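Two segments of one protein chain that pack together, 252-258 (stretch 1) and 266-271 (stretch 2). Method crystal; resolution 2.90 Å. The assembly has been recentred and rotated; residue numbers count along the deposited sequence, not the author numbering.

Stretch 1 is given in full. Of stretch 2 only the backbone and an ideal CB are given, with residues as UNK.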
# COMPACT_ATOMS: atom_id res chain seq x y z
N ASP A 252 -5.40 -23.50 3.94
CA ASP A 252 -4.74 -24.25 2.86
C ASP A 252 -4.30 -23.30 1.74
O ASP A 252 -5.13 -22.86 0.94
CB ASP A 252 -5.69 -25.32 2.33
CG ASP A 252 -5.05 -26.26 1.31
OD1 ASP A 252 -4.01 -25.92 0.69
OD2 ASP A 252 -5.63 -27.36 1.11
N GLY A 253 -3.00 -23.02 1.64
CA GLY A 253 -2.53 -22.05 0.66
C GLY A 253 -2.79 -22.41 -0.79
O GLY A 253 -2.79 -21.52 -1.66
N SER A 254 -3.01 -23.69 -1.09
CA SER A 254 -3.26 -24.08 -2.47
C SER A 254 -4.64 -23.68 -2.96
O SER A 254 -4.91 -23.79 -4.16
CB SER A 254 -3.07 -25.58 -2.62
OG SER A 254 -3.52 -26.25 -1.45
N LYS A 255 -5.51 -23.21 -2.07
CA LYS A 255 -6.79 -22.67 -2.51
C LYS A 255 -6.66 -21.25 -3.04
O LYS A 255 -7.67 -20.70 -3.49
CB LYS A 255 -7.81 -22.67 -1.38
CG LYS A 255 -7.90 -24.02 -0.67
CD LYS A 255 -9.28 -24.34 -0.16
CE LYS A 255 -9.32 -25.79 0.25
NZ LYS A 255 -8.19 -26.47 -0.46
N LEU A 256 -5.46 -20.66 -3.02
CA LEU A 256 -5.38 -19.24 -3.30
C LEU A 256 -5.80 -18.93 -4.72
O LEU A 256 -6.31 -17.84 -4.99
CB LEU A 256 -3.97 -18.73 -3.03
CG LEU A 256 -3.87 -17.20 -2.94
CD1 LEU A 256 -4.83 -16.71 -1.88
CD2 LEU A 256 -2.43 -16.69 -2.69
N GLY A 257 -5.60 -19.87 -5.64
CA GLY A 257 -5.99 -19.62 -7.02
C GLY A 257 -7.48 -19.46 -7.22
O GLY A 257 -7.91 -18.83 -8.20
N GLN A 258 -8.28 -20.00 -6.30
CA GLN A 258 -9.71 -19.72 -6.31
C GLN A 258 -10.01 -18.24 -6.17
O GLN A 258 -11.12 -17.82 -6.52
CB GLN A 258 -10.40 -20.49 -5.17
CG GLN A 258 -10.48 -22.00 -5.39
CD GLN A 258 -10.87 -22.75 -4.13
OE1 GLN A 258 -10.26 -23.77 -3.78
NE2 GLN A 258 -11.91 -22.26 -3.43
N UNK A 266 2.17 -23.70 -8.41
CA UNK A 266 2.87 -24.20 -7.24
C UNK A 266 2.51 -23.33 -6.04
O UNK A 266 2.52 -22.10 -6.12
CB UNK A 266 4.38 -24.22 -7.47
N UNK A 267 2.21 -23.98 -4.92
CA UNK A 267 1.82 -23.30 -3.70
C UNK A 267 0.43 -22.68 -3.76
O UNK A 267 -0.44 -23.01 -2.96
CB UNK A 267 2.85 -22.21 -3.37
N UNK A 268 0.18 -21.91 -4.76
CA UNK A 268 -1.00 -21.13 -4.66
C UNK A 268 -2.14 -21.63 -5.53
O UNK A 268 -3.07 -20.91 -5.77
CB UNK A 268 -0.67 -19.68 -5.01
N UNK A 269 -2.07 -22.87 -5.99
CA UNK A 269 -3.15 -23.42 -6.78
C UNK A 269 -3.54 -22.64 -8.02
O UNK A 269 -4.54 -22.99 -8.65
CB UNK A 269 -4.38 -23.56 -5.89
N UNK A 270 -2.80 -21.62 -8.40
CA UNK A 270 -3.24 -20.76 -9.49
C UNK A 270 -3.22 -21.40 -10.87
O UNK A 270 -3.16 -22.62 -10.99
CB UNK A 270 -2.37 -19.51 -9.52
N UNK A 271 -3.27 -20.58 -11.93
CA UNK A 271 -3.35 -21.10 -13.29
C UNK A 271 -2.02 -21.06 -14.04
O UNK A 271 -1.85 -21.83 -14.98
CB UNK A 271 -4.40 -20.31 -14.08

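Position 266 lies out of reach of stretch 1. Its ideal CB has nothing of that stretch within 5.5 Å. Almost any side chain would fit. The deposited residue is Glu 266, extended with chi1 and chi2 both t. Its closest side-chain atom, Glu 266 CB, is 9.0 Å from Ser 254 CB.

Position 267 has phi 72° and psi -53°. Positive phi by itself favours glycine. The CA-to-CB bond points away from stretch 1, and nothing of that stretch lies near the ideal CB, so the backbone angle is the argument and not space. The residue is Gly 267. Its contact is made by the carbonyl. Gly 267 O lies 3.1 Å from Ser 254 CA, in a CA-H...O contact, and 3.1 Å from Gly 253 O, which is no hydrogen bond because both are acceptors.

Position 268 has negative phi, so a side chain is easily accommodated. CA-to-CB points away overall, yet the ideal CB is 4.0 Å from Leu 256 CB and 4.4 Å from Gly 253 O. Stretch 1 offers the apolar side chain of Leu 256 here, and no charge close by. A leucine, methionine, phenylalanine or tyrosine would each be plausible. The residue is Tyr 268, with chi1 m. It has the largest area covered by stretch 1 of any residue in stretch 2. Its CD1 meets Leu 256 CD2 at 3.8 Å, an apolar contact oblique to the ring. The hydroxyl is hydrogen-bonded elsewhere in the structure. On the backbone, Tyr 268 CA makes a CA-H...O contact with Gly 253 O at 3.5 Å, and Tyr 268 O lies 2.7 Å from Gly 257 N.

Position 269 points its CA-to-CB bond toward stretch 1. The ideal CB would be only 1.8 Å from Ser 254 O, a clash. Phi is also positive, at 56°. Both observations call for glycine, and the residue is Gly 269. Without a CB, its CA approaches Ser 254 O to 3.2 Å in a CA-H...O contact.

Position 270 directs CA-to-CB sideways. The ideal CB is 4.4 Å from Gly 257 CA, and phi is negative, so stretch 1 leaves room for a CB, and glycine is not forced by it. The residue is Gly 270. Its CA packs 3.9 Å from Gly 257 CA.

Position 271 points sideways with nothing of stretch 1 near its CB. Many residues would suit it, polar ones included. The residue is Lys 271, which makes no contact with stretch 1.

Stretch 2 (266-271) EGYGGK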
# COMPACT_ATOMS: atom_id res chain seq x y z
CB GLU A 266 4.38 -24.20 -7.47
CG GLU A 266 5.19 -24.71 -6.28
CD GLU A 266 6.68 -24.69 -6.55
OE1 GLU A 266 7.45 -25.10 -5.65
OE2 GLU A 266 7.09 -24.28 -7.65
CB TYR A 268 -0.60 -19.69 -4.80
CG TYR A 268 0.50 -19.34 -3.82
CD1 TYR A 268 0.25 -19.31 -2.49
CD2 TYR A 268 1.77 -19.07 -4.24
CE1 TYR A 268 1.23 -19.00 -1.60
CE2 TYR A 268 2.75 -18.76 -3.34
CZ TYR A 268 2.46 -18.73 -2.02
OH TYR A 268 3.39 -18.43 -1.10
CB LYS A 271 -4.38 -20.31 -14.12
CG LYS A 271 -5.81 -20.67 -13.82
CD LYS A 271 -6.78 -19.78 -14.59
CE LYS A 271 -7.85 -20.64 -15.22
NZ LYS A 271 -7.87 -22.01 -14.58
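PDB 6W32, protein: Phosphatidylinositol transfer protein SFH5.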